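Local coordinates for organic hydroperoxide resistance protein (Deinococcus radiodurans, PDB 1USP) that probably detoxifies organic hydroperoxides by thiol-dependent reduction, at residues T18-S21 / L26-D29; N45-F50 / V83-A88; A52-C57 / V96-H101; G63-R68 / M114-E119. One frame throughout, in Å; residues are numbered along the deposited sequence.

Interaction 1 (T18-S21 / L26-D29); sequences TTRS and LNLD
Thr19 and Leu28 are the hydrogen-bonded pair of an antiparallel beta hairpin, strands 18-21 and 27-29, in the N-terminal three-stranded sheet, where 18-21 is the middle strand and 27-29 an outermost one within this chain. Their amides and carbonyls exchange two bonds, Thr19 N to Leu28 O at 2.8 Å and Leu28 N to Thr19 O at 3.0 Å. Further toward the turn, Ser21 N donates to Leu26 O at 3.0 Å. Here the serine hydroxyl takes over from the backbone: with chi1 at 66°, OG sits between the backbone N and the carbonyl carbon and accepts from Leu26 N at 2.9 Å in a nearly straight bond (168°). The same oxygen is hydrogen-bonded to Asp23, so one hydroxyl bridges this turn residue and the start of the return strand.

The two faces differ. Arg20 and Asn27 run side by side on the exposed one, guanidinium and amide planes 38° apart. Arg20 NE comes within 3.1 Å of Asn27 OD1, but the angle is too poor for a hydrogen bond. Thr18 and Asp29 share that face, with Thr18 CG2 3.8 Å from Asp29 OD1; OD1 itself is hydrogen-bonded to a glycerol, probably from the crystallisation liquor. On the other face Thr19 CG2 lies 4.1 Å from Leu28 CB, both side chains packing on Leu49 of helix 46-68, while Thr19 OG1 bonds to the backbone of the other subunit, a mixed contact. This is an antiparallel beta hairpin with one polar and one largely apolar face, part of the N-terminal sheet of the OsmC/Ohr fold.

Interaction 2 (N45-F50 / V83-A88); sequences NPEQLF and VGLQKA
Glu47 and Leu85 meet obliquely where the first turn of helix 46-68 lies over strand 78-88, the strand running at 146° to the helix with the axes 7.9 Å apart. The glutamate bends at chi2 (70°), which folds its carboxylate back over the leucine: OE2 is 3.3 Å from Leu85 CD1, and CG rests 4.0 Å from Leu85 CB. It is an oxygen-on-methyl contact, without a hydrogen bond between the segments.

Val83 fills the next position along the strand that faces the helix. Its CB sits 3.6 Å from Glu47 O, and its two methyls spread toward Phe50. The phenyl is met at its edge: Val83 CG2 lies in the ring plane, 4.0 Å from Phe50 CD2, the two side chains crossing at about a right angle. The ring also meets Tyr123 and, edge-to-face, an aromatic side chain of the other subunit.

Asn45 is the N-cap of this helix, its OD1 accepting from Gln48 N at 2.8 Å. The contact is helix-on-sheet packing. Val83, Gly84 and Leu85 pair with an antiparallel strand of the other subunit, a ladder that carries the sheet across and places the contact at the dimer interface, consistent with the intertwined OsmC/Ohr fold.

Interaction 3 (A52-C57 / V96-H101); sequences AGYAAC and VELEGH
Tyr54, on a regular alpha-helical turn of 52-57, faces Val96 and Leu98 of the extended strand 96-101, whose alternating geometry turns these two toward the helix and Glu97 between them away; no hydrogen bond links the segments. The phenol does all the touching. Leu98 crosses it at about a right angle and lays CD1 over one face, 4.0 Å from the ring centroid and 26° off the ring normal, a CH-pi contact. That methyl is shifted toward the rim, so it comes closest to CE1, at 3.6 Å from Leu98 CD1, while Leu98 CD2 reaches back to Tyr54 CG at 4.1 Å. Val96 comes in obliquely from the same side of the ring plane as the leucine, but toward the CD2-CE2 edge: its CG1, anti to the backbone N (chi1 176°), is 3.8 Å from Tyr54 CE2.

Beyond the valine and leucine, Tyr54 OH is hydrogen-bonded to Ser124 and the ring meets Tyr123, so the phenol spans from the sheet to helix 122-127. Cys57, one turn further along the helix, is disulfide-bonded to Cys121, probably the redox pair. Close to it, then, the helix meets the sheet by dispersion and CH-pi contact alone, the ring's one polar atom being satisfied by Ser124.

Interaction 4 (G63-R68 / M114-E119); sequences GVVSRR and MHAAHE
Val65 reaches across to Ala116, and this one side chain makes nearly the whole contact between 63-68 and 114-119. Its CB already points at the second helix and stands 4.4 Å from Ala116 CB. From there it forks. CG1, anti to the backbone N (chi1 162°), lies 3.9 Å from the same alanine methyl. CG2, beside the backbone N, comes a little nearer, 3.7 Å from Ala116 CB. It is this second branch that also grazes the backbone beyond, passing 3.8 Å from Ala116 O and 4.1 Å from Ala117 N. The alanine methyl thus meets both tips of the valine fork, methyl against methyl, with no polar bond between the two segments. Small side chains allow the close approach: the CA atoms of Val65 and Ala116 are 6.8 Å apart.

The rest of the interface is shared out among neighbours. Ala117, turned aside from Val65, packs on Phe58 and Ala61, earlier turns of helix 46-68, and Val64 and Arg68 of its last turn touch Val120. Met114, modelled as selenomethionine, and His118 both touch Phe58 and reach on to strand 134-137, Met114 to Val137 and His118 to Leu135, so helix 107-120 is wedged between the end of helix 46-68 and that strand, an outermost one of the C-terminal mixed sheet within this chain.

Three of the four contacts hang on helix 46-68: its capped start in interaction 2, its middle in interaction 3, its end in interaction 4. Interactions 2 and 3 set it on neighbouring strands of one sheet and touch through Phe50 and Val96; both are fully buried and side-chain driven. Interaction 4, helix on helix and the smallest in area, is linked to interaction 3 by the selenomethionine methyl of Met114 against Leu98 O. Interaction 1 lies farther out, about 30 Å centre to centre from interaction 4, and is held mainly by backbone bonds, plus one to a serine hydroxyl; partly buried, it touches interaction 2 through Leu28 and Thr19 on Leu49.

Interaction 1 (T18-S21 / L26-D29)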
loop_
_atom_site.group_PDB
_atom_site.type_symbol
_atom_site.label_atom_id
_atom_site.label_comp_id
_atom_site.label_asym_id
_atom_site.label_seq_id
_atom_site.Cartn_x
_atom_site.Cartn_y
_atom_site.Cartn_z
ATOM N N THR A 18 8.911 -1.022 12.679
ATOM C CA THR A 18 8.691 -2.174 11.823
ATOM C C THR A 18 7.242 -2.185 11.388
ATOM O O THR A 18 6.392 -1.589 12.037
ATOM C CB THR A 18 8.969 -3.502 12.552
ATOM O OG1 THR A 18 8.235 -3.534 13.779
ATOM C CG2 THR A 18 10.418 -3.646 12.983
ATOM N N THR A 19 6.957 -2.886 10.302
ATOM C CA THR A 19 5.590 -3.237 9.986
ATOM C C THR A 19 5.564 -4.724 9.605
ATOM O O THR A 19 6.389 -5.193 8.833
ATOM C CB THR A 19 5.018 -2.284 8.920
ATOM O OG1 THR A 19 3.623 -2.550 8.702
ATOM C CG2 THR A 19 5.684 -2.486 7.557
ATOM N N ARG A 20 4.639 -5.457 10.198
ATOM C CA ARG A 20 4.708 -6.906 10.220
ATOM C C ARG A 20 3.327 -7.498 10.072
ATOM O O ARG A 20 2.423 -7.123 10.794
ATOM C CB ARG A 20 5.349 -7.369 11.545
ATOM C CG ARG A 20 6.810 -6.942 11.711
ATOM C CD ARG A 20 7.474 -7.456 13.004
ATOM N NE ARG A 20 7.514 -8.922 13.070
ATOM C CZ ARG A 20 7.826 -9.629 14.164
ATOM N NH1 ARG A 20 8.125 -9.018 15.307
ATOM N NH2 ARG A 20 7.837 -10.962 14.112
ATOM N N SER A 21 3.157 -8.426 9.140
ATOM C CA SER A 21 1.869 -9.094 8.973
ATOM C C SER A 21 1.663 -10.161 10.047
ATOM O O SER A 21 2.622 -10.730 10.570
ATOM C CB SER A 21 1.749 -9.711 7.582
ATOM O OG SER A 21 2.675 -10.755 7.427
ATOM N N LEU A 26 5.183 -10.796 5.880
ATOM C CA LEU A 26 5.868 -9.506 5.841
ATOM C C LEU A 26 6.511 -9.217 7.186
ATOM O O LEU A 26 5.845 -9.247 8.199
ATOM C CB LEU A 26 4.891 -8.386 5.504
ATOM C CG LEU A 26 4.387 -8.322 4.073
ATOM C CD1 LEU A 26 3.491 -7.096 3.878
ATOM C CD2 LEU A 26 5.528 -8.326 3.082
ATOM N N ASN A 27 7.803 -8.919 7.178
ATOM C CA ASN A 27 8.556 -8.659 8.401
ATOM C C ASN A 27 9.579 -7.566 8.061
ATOM O O ASN A 27 10.768 -7.803 7.797
ATOM C CB ASN A 27 9.224 -9.958 8.878
ATOM C CG ASN A 27 10.015 -9.792 10.167
ATOM O OD1 ASN A 27 9.787 -8.860 10.945
ATOM N ND2 ASN A 27 10.959 -10.714 10.403
ATOM N N LEU A 28 9.083 -6.344 8.047
ATOM C CA LEU A 28 9.812 -5.257 7.423
ATOM C C LEU A 28 10.201 -4.187 8.402
ATOM O O LEU A 28 9.435 -3.801 9.274
ATOM C CB LEU A 28 8.957 -4.639 6.322
ATOM C CG LEU A 28 8.532 -5.640 5.253
ATOM C CD1 LEU A 28 7.386 -5.080 4.404
ATOM C CD2 LEU A 28 9.751 -5.987 4.398
ATOM N N ASP A 29 11.415 -3.705 8.222
ATOM C CA ASP A 29 11.896 -2.543 8.918
ATOM C C ASP A 29 11.409 -1.345 8.155
ATOM O O ASP A 29 11.169 -1.438 6.938
ATOM C CB ASP A 29 13.421 -2.565 8.935
ATOM C CG ASP A 29 13.970 -3.713 9.751
ATOM O OD1 ASP A 29 13.602 -3.832 10.935
ATOM O OD2 ASP A 29 14.765 -4.545 9.293
#

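Interaction 2 (N45-F50 / V83-A88)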
loop_
_atom_site.group_PDB
_atom_site.type_symbol
_atom_site.label_atom_id
_atom_site.label_comp_id
_atom_site.label_asym_id
_atom_site.label_seq_id
_atom_site.Cartn_x
_atom_site.Cartn_y
_atom_site.Cartn_z
ATOM N N ASN A 45 9.184 2.213 3.403
ATOM C CA ASN A 45 8.348 3.318 3.834
ATOM C C ASN A 45 6.949 3.150 3.211
ATOM O O ASN A 45 6.773 2.318 2.310
ATOM C CB ASN A 45 9.020 4.631 3.412
ATOM C CG ASN A 45 9.238 4.708 1.918
ATOM O OD1 ASN A 45 8.282 4.839 1.163
ATOM N ND2 ASN A 45 10.490 4.622 1.480
ATOM N N PRO A 46 5.956 3.904 3.676
ATOM C CA PRO A 46 4.584 3.759 3.171
ATOM C C PRO A 46 4.395 3.980 1.666
ATOM O O PRO A 46 3.634 3.266 1.040
ATOM C CB PRO A 46 3.804 4.820 3.978
ATOM C CG PRO A 46 4.612 4.966 5.254
ATOM C CD PRO A 46 6.031 4.934 4.737
ATOM N N GLU A 47 5.094 4.940 1.085
ATOM C CA GLU A 47 4.950 5.212 -0.351
ATOM C C GLU A 47 5.490 4.052 -1.154
ATOM O O GLU A 47 4.926 3.649 -2.163
ATOM C CB GLU A 47 5.697 6.484 -0.739
ATOM C CG GLU A 47 5.091 7.756 -0.181
ATOM C CD GLU A 47 5.251 7.913 1.323
ATOM O OE1 GLU A 47 6.197 7.356 1.914
ATOM O OE2 GLU A 47 4.400 8.603 1.926
ATOM N N GLN A 48 6.606 3.519 -0.692
ATOM C CA GLN A 48 7.202 2.360 -1.311
ATOM C C GLN A 48 6.352 1.109 -1.168
ATOM O O GLN A 48 6.235 0.301 -2.097
ATOM C CB GLN A 48 8.587 2.142 -0.723
ATOM C CG GLN A 48 9.448 1.278 -1.559
ATOM C CD GLN A 48 10.868 1.211 -1.038
ATOM O OE1 GLN A 48 11.122 0.590 0.014
ATOM N NE2 GLN A 48 11.802 1.844 -1.766
ATOM N N LEU A 49 5.721 0.948 -0.013
ATOM C CA LEU A 49 4.831 -0.195 0.198
ATOM C C LEU A 49 3.607 -0.057 -0.721
ATOM O O LEU A 49 3.157 -1.028 -1.329
ATOM C CB LEU A 49 4.432 -0.322 1.671
ATOM C CG LEU A 49 5.514 -0.978 2.547
ATOM C CD1 LEU A 49 5.333 -0.648 4.026
ATOM C CD2 LEU A 49 5.504 -2.486 2.334
ATOM N N PHE A 50 3.124 1.166 -0.884
ATOM C CA PHE A 50 1.980 1.412 -1.765
ATOM C C PHE A 50 2.335 1.065 -3.217
ATOM O O PHE A 50 1.530 0.466 -3.928
ATOM C CB PHE A 50 1.492 2.869 -1.625
ATOM C CG PHE A 50 0.104 3.093 -2.174
ATOM C CD1 PHE A 50 -1.003 2.617 -1.503
ATOM C CD2 PHE A 50 -0.076 3.729 -3.389
ATOM C CE1 PHE A 50 -2.288 2.820 -2.028
ATOM C CE2 PHE A 50 -1.341 3.940 -3.923
ATOM C CZ PHE A 50 -2.447 3.477 -3.256
ATOM N N VAL A 83 5.125 6.114 -6.965
ATOM C CA VAL A 83 4.282 6.732 -5.961
ATOM C C VAL A 83 5.066 7.849 -5.277
ATOM O O VAL A 83 6.056 7.586 -4.587
ATOM C CB VAL A 83 3.842 5.715 -4.908
ATOM C CG1 VAL A 83 2.948 6.367 -3.870
ATOM C CG2 VAL A 83 3.132 4.548 -5.574
ATOM N N GLY A 84 4.616 9.081 -5.478
ATOM C CA GLY A 84 5.249 10.260 -4.910
ATOM C C GLY A 84 4.427 10.846 -3.785
ATOM O O GLY A 84 3.194 10.816 -3.817
ATOM N N LEU A 85 5.115 11.341 -2.769
ATOM C CA LEU A 85 4.495 12.053 -1.669
ATOM C C LEU A 85 4.530 13.540 -1.981
ATOM O O LEU A 85 5.587 14.094 -2.279
ATOM C CB LEU A 85 5.239 11.776 -0.363
ATOM C CG LEU A 85 4.586 12.348 0.893
ATOM C CD1 LEU A 85 3.257 11.649 1.165
ATOM C CD2 LEU A 85 5.514 12.240 2.082
ATOM N N GLN A 86 3.370 14.173 -1.910
ATOM C CA GLN A 86 3.241 15.600 -2.149
ATOM C C GLN A 86 2.679 16.245 -0.889
ATOM O O GLN A 86 1.838 15.663 -0.213
ATOM C CB GLN A 86 2.316 15.854 -3.345
ATOM C CG GLN A 86 2.894 15.435 -4.690
ATOM C CD GLN A 86 2.033 15.866 -5.880
ATOM O OE1 GLN A 86 0.961 16.441 -5.701
ATOM N NE2 GLN A 86 2.499 15.572 -7.094
ATOM N N LYS A 87 3.175 17.429 -0.548
ATOM C CA LYS A 87 2.621 18.204 0.556
ATOM C C LYS A 87 1.428 18.986 0.015
ATOM O O LYS A 87 1.491 19.558 -1.075
ATOM C CB LYS A 87 3.664 19.157 1.161
ATOM C CG LYS A 87 4.731 18.469 2.021
ATOM C CD LYS A 87 5.258 19.380 3.149
ATOM C CE LYS A 87 5.534 18.618 4.453
ATOM N NZ LYS A 87 4.418 18.729 5.461
ATOM N N ALA A 88 0.350 19.001 0.788
ATOM C CA ALA A 88 -0.908 19.626 0.394
ATOM C C ALA A 88 -1.445 20.408 1.592
ATOM O O ALA A 88 -2.418 19.999 2.228
ATOM C CB ALA A 88 -1.914 18.554 -0.053
#

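Interaction 3 (A52-C57 / V96-H101)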
loop_
_atom_site.group_PDB
_atom_site.type_symbol
_atom_site.label_atom_id
_atom_site.label_comp_id
_atom_site.label_asym_id
_atom_site.label_seq_id
_atom_site.Cartn_x
_atom_site.Cartn_y
_atom_site.Cartn_z
ATOM N N ALA A 52 4.696 -1.011 -4.269
ATOM C CA ALA A 52 4.846 -2.451 -4.398
ATOM C C ALA A 52 3.496 -3.146 -4.447
ATOM O O ALA A 52 3.298 -4.074 -5.233
ATOM C CB ALA A 52 5.688 -2.995 -3.275
ATOM N N GLY A 53 2.563 -2.685 -3.624
ATOM C CA GLY A 53 1.234 -3.275 -3.572
ATOM C C GLY A 53 0.392 -2.976 -4.798
ATOM O O GLY A 53 -0.308 -3.848 -5.313
ATOM N N TYR A 54 0.469 -1.749 -5.294
ATOM C CA TYR A 54 -0.337 -1.334 -6.454
ATOM C C TYR A 54 0.149 -2.059 -7.709
ATOM O O TYR A 54 -0.653 -2.491 -8.529
ATOM C CB TYR A 54 -0.229 0.181 -6.672
ATOM C CG TYR A 54 -1.423 0.874 -7.281
ATOM C CD1 TYR A 54 -2.304 0.219 -8.134
ATOM C CD2 TYR A 54 -1.658 2.222 -7.005
ATOM C CE1 TYR A 54 -3.404 0.895 -8.707
ATOM C CE2 TYR A 54 -2.757 2.894 -7.553
ATOM C CZ TYR A 54 -3.618 2.223 -8.409
ATOM O OH TYR A 54 -4.686 2.886 -8.952
ATOM N N ALA A 55 1.464 -2.190 -7.866
ATOM C CA ALA A 55 2.010 -2.939 -8.996
ATOM C C ALA A 55 1.557 -4.409 -8.937
ATOM O O ALA A 55 1.170 -4.981 -9.952
ATOM C CB ALA A 55 3.526 -2.842 -9.035
ATOM N N ALA A 56 1.573 -4.994 -7.745
ATOM C CA ALA A 56 1.143 -6.382 -7.560
ATOM C C ALA A 56 -0.362 -6.556 -7.858
ATOM O O ALA A 56 -0.783 -7.552 -8.450
ATOM C CB ALA A 56 1.471 -6.839 -6.148
ATOM N N CYS A 57 -1.155 -5.564 -7.457
ATOM C CA CYS A 57 -2.610 -5.580 -7.634
ATOM C C CYS A 57 -2.967 -5.517 -9.114
ATOM O O CYS A 57 -3.894 -6.176 -9.574
ATOM C CB CYS A 57 -3.218 -4.375 -6.903
ATOM S SG CYS A 57 -5.030 -4.340 -6.874
ATOM N N VAL A 96 0.525 9.119 -8.363
ATOM C CA VAL A 96 0.719 7.749 -8.830
ATOM C C VAL A 96 0.766 7.608 -10.349
ATOM O O VAL A 96 -0.114 8.087 -11.049
ATOM C CB VAL A 96 -0.413 6.832 -8.316
ATOM C CG1 VAL A 96 -0.266 5.400 -8.878
ATOM C CG2 VAL A 96 -0.423 6.805 -6.795
ATOM N N GLU A 97 1.775 6.923 -10.859
ATOM C CA GLU A 97 1.715 6.460 -12.245
ATOM C C GLU A 97 2.024 4.998 -12.350
ATOM O O GLU A 97 2.815 4.451 -11.576
ATOM C CB GLU A 97 2.554 7.312 -13.191
ATOM C CG GLU A 97 4.039 7.317 -13.008
ATOM C CD GLU A 97 4.726 8.193 -14.057
ATOM O OE1 GLU A 97 5.724 7.762 -14.641
ATOM O OE2 GLU A 97 4.266 9.326 -14.300
ATOM N N LEU A 98 1.351 4.343 -13.286
ATOM C CA LEU A 98 1.515 2.914 -13.504
ATOM C C LEU A 98 1.936 2.719 -14.941
ATOM O O LEU A 98 1.273 3.216 -15.842
ATOM C CB LEU A 98 0.223 2.189 -13.228
ATOM C CG LEU A 98 -0.362 2.473 -11.837
ATOM C CD1 LEU A 98 -1.755 1.968 -11.745
ATOM C CD2 LEU A 98 0.508 1.865 -10.745
ATOM N N GLU A 99 3.046 2.013 -15.146
ATOM C CA GLU A 99 3.632 1.832 -16.476
ATOM C C GLU A 99 3.761 0.364 -16.782
ATOM O O GLU A 99 4.510 -0.335 -16.120
ATOM C CB GLU A 99 5.014 2.501 -16.548
ATOM C CG GLU A 99 5.720 2.394 -17.905
ATOM C CD GLU A 99 7.078 3.071 -17.904
ATOM O OE1 GLU A 99 7.140 4.305 -17.740
ATOM O OE2 GLU A 99 8.095 2.370 -18.057
ATOM N N GLY A 100 3.063 -0.102 -17.815
ATOM C CA GLY A 100 3.159 -1.483 -18.228
ATOM C C GLY A 100 4.113 -1.706 -19.394
ATOM O O GLY A 100 4.320 -0.830 -20.228
ATOM N N HIS A 101 4.672 -2.904 -19.447
ATOM C CA HIS A 101 5.471 -3.374 -20.585
ATOM C C HIS A 101 5.091 -4.818 -20.861
ATOM O O HIS A 101 5.185 -5.661 -19.989
ATOM C CB HIS A 101 6.971 -3.262 -20.307
ATOM C CG HIS A 101 7.825 -3.701 -21.453
ATOM N ND1 HIS A 101 8.394 -2.815 -22.343
ATOM C CD2 HIS A 101 8.175 -4.940 -21.880
ATOM C CE1 HIS A 101 9.072 -3.486 -23.259
ATOM N NE2 HIS A 101 8.950 -4.778 -23.005
#

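Interaction 4 (G63-R68 / M114-E119)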
loop_
_atom_site.group_PDB
_atom_site.type_symbol
_atom_site.label_atom_id
_atom_site.label_comp_id
_atom_site.label_asym_id
_atom_site.label_seq_id
_atom_site.Cartn_x
_atom_site.Cartn_y
_atom_site.Cartn_z
ATOM N N GLY A 63 -4.391 -10.882 -14.406
ATOM C CA GLY A 63 -4.753 -12.285 -14.283
ATOM C C GLY A 63 -6.247 -12.479 -14.411
ATOM O O GLY A 63 -6.700 -13.363 -15.137
ATOM N N VAL A 64 -7.006 -11.621 -13.729
ATOM C CA VAL A 64 -8.463 -11.656 -13.749
ATOM C C VAL A 64 -8.982 -11.371 -15.154
ATOM O O VAL A 64 -9.897 -12.040 -15.620
ATOM C CB VAL A 64 -9.075 -10.621 -12.769
ATOM C CG1 VAL A 64 -10.576 -10.452 -13.009
ATOM C CG2 VAL A 64 -8.818 -11.039 -11.326
ATOM N N VAL A 65 -8.381 -10.389 -15.816
ATOM C CA VAL A 65 -8.816 -9.954 -17.134
ATOM C C VAL A 65 -8.576 -11.038 -18.189
ATOM O O VAL A 65 -9.413 -11.242 -19.065
ATOM C CB VAL A 65 -8.149 -8.606 -17.531
ATOM C CG1 VAL A 65 -8.219 -8.351 -19.039
ATOM C CG2 VAL A 65 -8.797 -7.446 -16.760
ATOM N N SER A 66 -7.447 -11.732 -18.103
ATOM C CA SER A 66 -7.093 -12.747 -19.097
ATOM C C SER A 66 -8.033 -13.950 -19.023
ATOM O O SER A 66 -8.447 -14.477 -20.051
ATOM C CB SER A 66 -5.646 -13.195 -18.912
ATOM O OG SER A 66 -5.422 -13.632 -17.589
ATOM N N ARG A 67 -8.380 -14.366 -17.808
ATOM C CA ARG A 67 -9.291 -15.496 -17.599
ATOM C C ARG A 67 -10.701 -15.179 -18.085
ATOM O O ARG A 67 -11.312 -15.967 -18.815
ATOM C CB ARG A 67 -9.346 -15.883 -16.120
ATOM C CG ARG A 67 -8.055 -16.474 -15.584
ATOM C CD ARG A 67 -8.193 -17.118 -14.208
ATOM N NE ARG A 67 -7.489 -16.365 -13.166
ATOM C CZ ARG A 67 -8.060 -15.554 -12.266
ATOM N NH1 ARG A 67 -9.378 -15.351 -12.244
ATOM N NH2 ARG A 67 -7.294 -14.934 -11.373
ATOM N N ARG A 68 -11.205 -14.020 -17.672
ATOM C CA ARG A 68 -12.555 -13.588 -18.022
ATOM C C ARG A 68 -12.712 -13.337 -19.529
ATOM O O ARG A 68 -13.771 -13.621 -20.091
ATOM C CB ARG A 68 -12.951 -12.337 -17.217
ATOM C CG ARG A 68 -13.085 -12.578 -15.703
ATOM C CD ARG A 68 -14.277 -11.892 -15.033
ATOM N NE ARG A 68 -13.995 -10.518 -14.589
ATOM C CZ ARG A 68 -14.030 -10.078 -13.320
ATOM N NH1 ARG A 68 -14.311 -10.890 -12.305
ATOM N NH2 ARG A 68 -13.770 -8.803 -13.061
HETATM N N MSE A 114 -4.139 -2.223 -19.839
HETATM C CA MSE A 114 -3.940 -1.275 -18.749
HETATM C C MSE A 114 -5.278 -0.714 -18.296
HETATM O O MSE A 114 -5.503 -0.520 -17.114
HETATM C CB MSE A 114 -3.027 -0.119 -19.169
HETATM C CG MSE A 114 -1.537 -0.465 -19.366
HETATM SE SE MSE A 114 -0.671 -1.238 -17.808
HETATM C CE MSE A 114 -0.336 0.439 -16.828
ATOM N N HIS A 115 -6.177 -0.445 -19.240
ATOM C CA HIS A 115 -7.476 0.115 -18.868
ATOM C C HIS A 115 -8.356 -0.925 -18.188
ATOM O O HIS A 115 -9.041 -0.631 -17.202
ATOM C CB HIS A 115 -8.165 0.704 -20.102
ATOM C CG HIS A 115 -7.540 1.976 -20.581
ATOM N ND1 HIS A 115 -7.950 3.212 -20.145
ATOM C CD2 HIS A 115 -6.517 2.203 -21.436
ATOM C CE1 HIS A 115 -7.237 4.147 -20.742
ATOM N NE2 HIS A 115 -6.356 3.563 -21.529
ATOM N N ALA A 116 -8.309 -2.146 -18.706
ATOM C CA ALA A 116 -9.036 -3.273 -18.145
ATOM C C ALA A 116 -8.618 -3.581 -16.706
ATOM O O ALA A 116 -9.457 -3.789 -15.829
ATOM C CB ALA A 116 -8.826 -4.504 -19.032
ATOM N N ALA A 117 -7.314 -3.610 -16.476
ATOM C CA ALA A 117 -6.767 -3.804 -15.155
ATOM C C ALA A 117 -7.162 -2.665 -14.231
ATOM O O ALA A 117 -7.477 -2.900 -13.078
ATOM C CB ALA A 117 -5.271 -3.913 -15.228
ATOM N N HIS A 118 -7.163 -1.440 -14.753
ATOM C CA HIS A 118 -7.486 -0.261 -13.958
ATOM C C HIS A 118 -8.933 -0.271 -13.457
ATOM O O HIS A 118 -9.245 0.278 -12.397
ATOM C CB HIS A 118 -7.234 1.020 -14.756
ATOM C CG HIS A 118 -7.274 2.265 -13.920
ATOM N ND1 HIS A 118 -8.278 3.209 -14.025
ATOM C CD2 HIS A 118 -6.441 2.716 -12.955
ATOM C CE1 HIS A 118 -8.036 4.197 -13.180
ATOM N NE2 HIS A 118 -6.932 3.918 -12.516
ATOM N N GLU A 119 -9.800 -0.876 -14.253
ATOM C CA GLU A 119 -11.202 -0.994 -13.932
ATOM C C GLU A 119 -11.392 -2.005 -12.810
ATOM O O GLU A 119 -12.257 -1.830 -11.978
ATOM C CB GLU A 119 -11.997 -1.421 -15.173
ATOM C CG GLU A 119 -13.450 -1.756 -14.871
ATOM C CD GLU A 119 -14.445 -0.858 -15.569
ATOM O OE1 GLU A 119 -14.195 0.360 -15.663
ATOM O OE2 GLU A 119 -15.505 -1.372 -16.001
#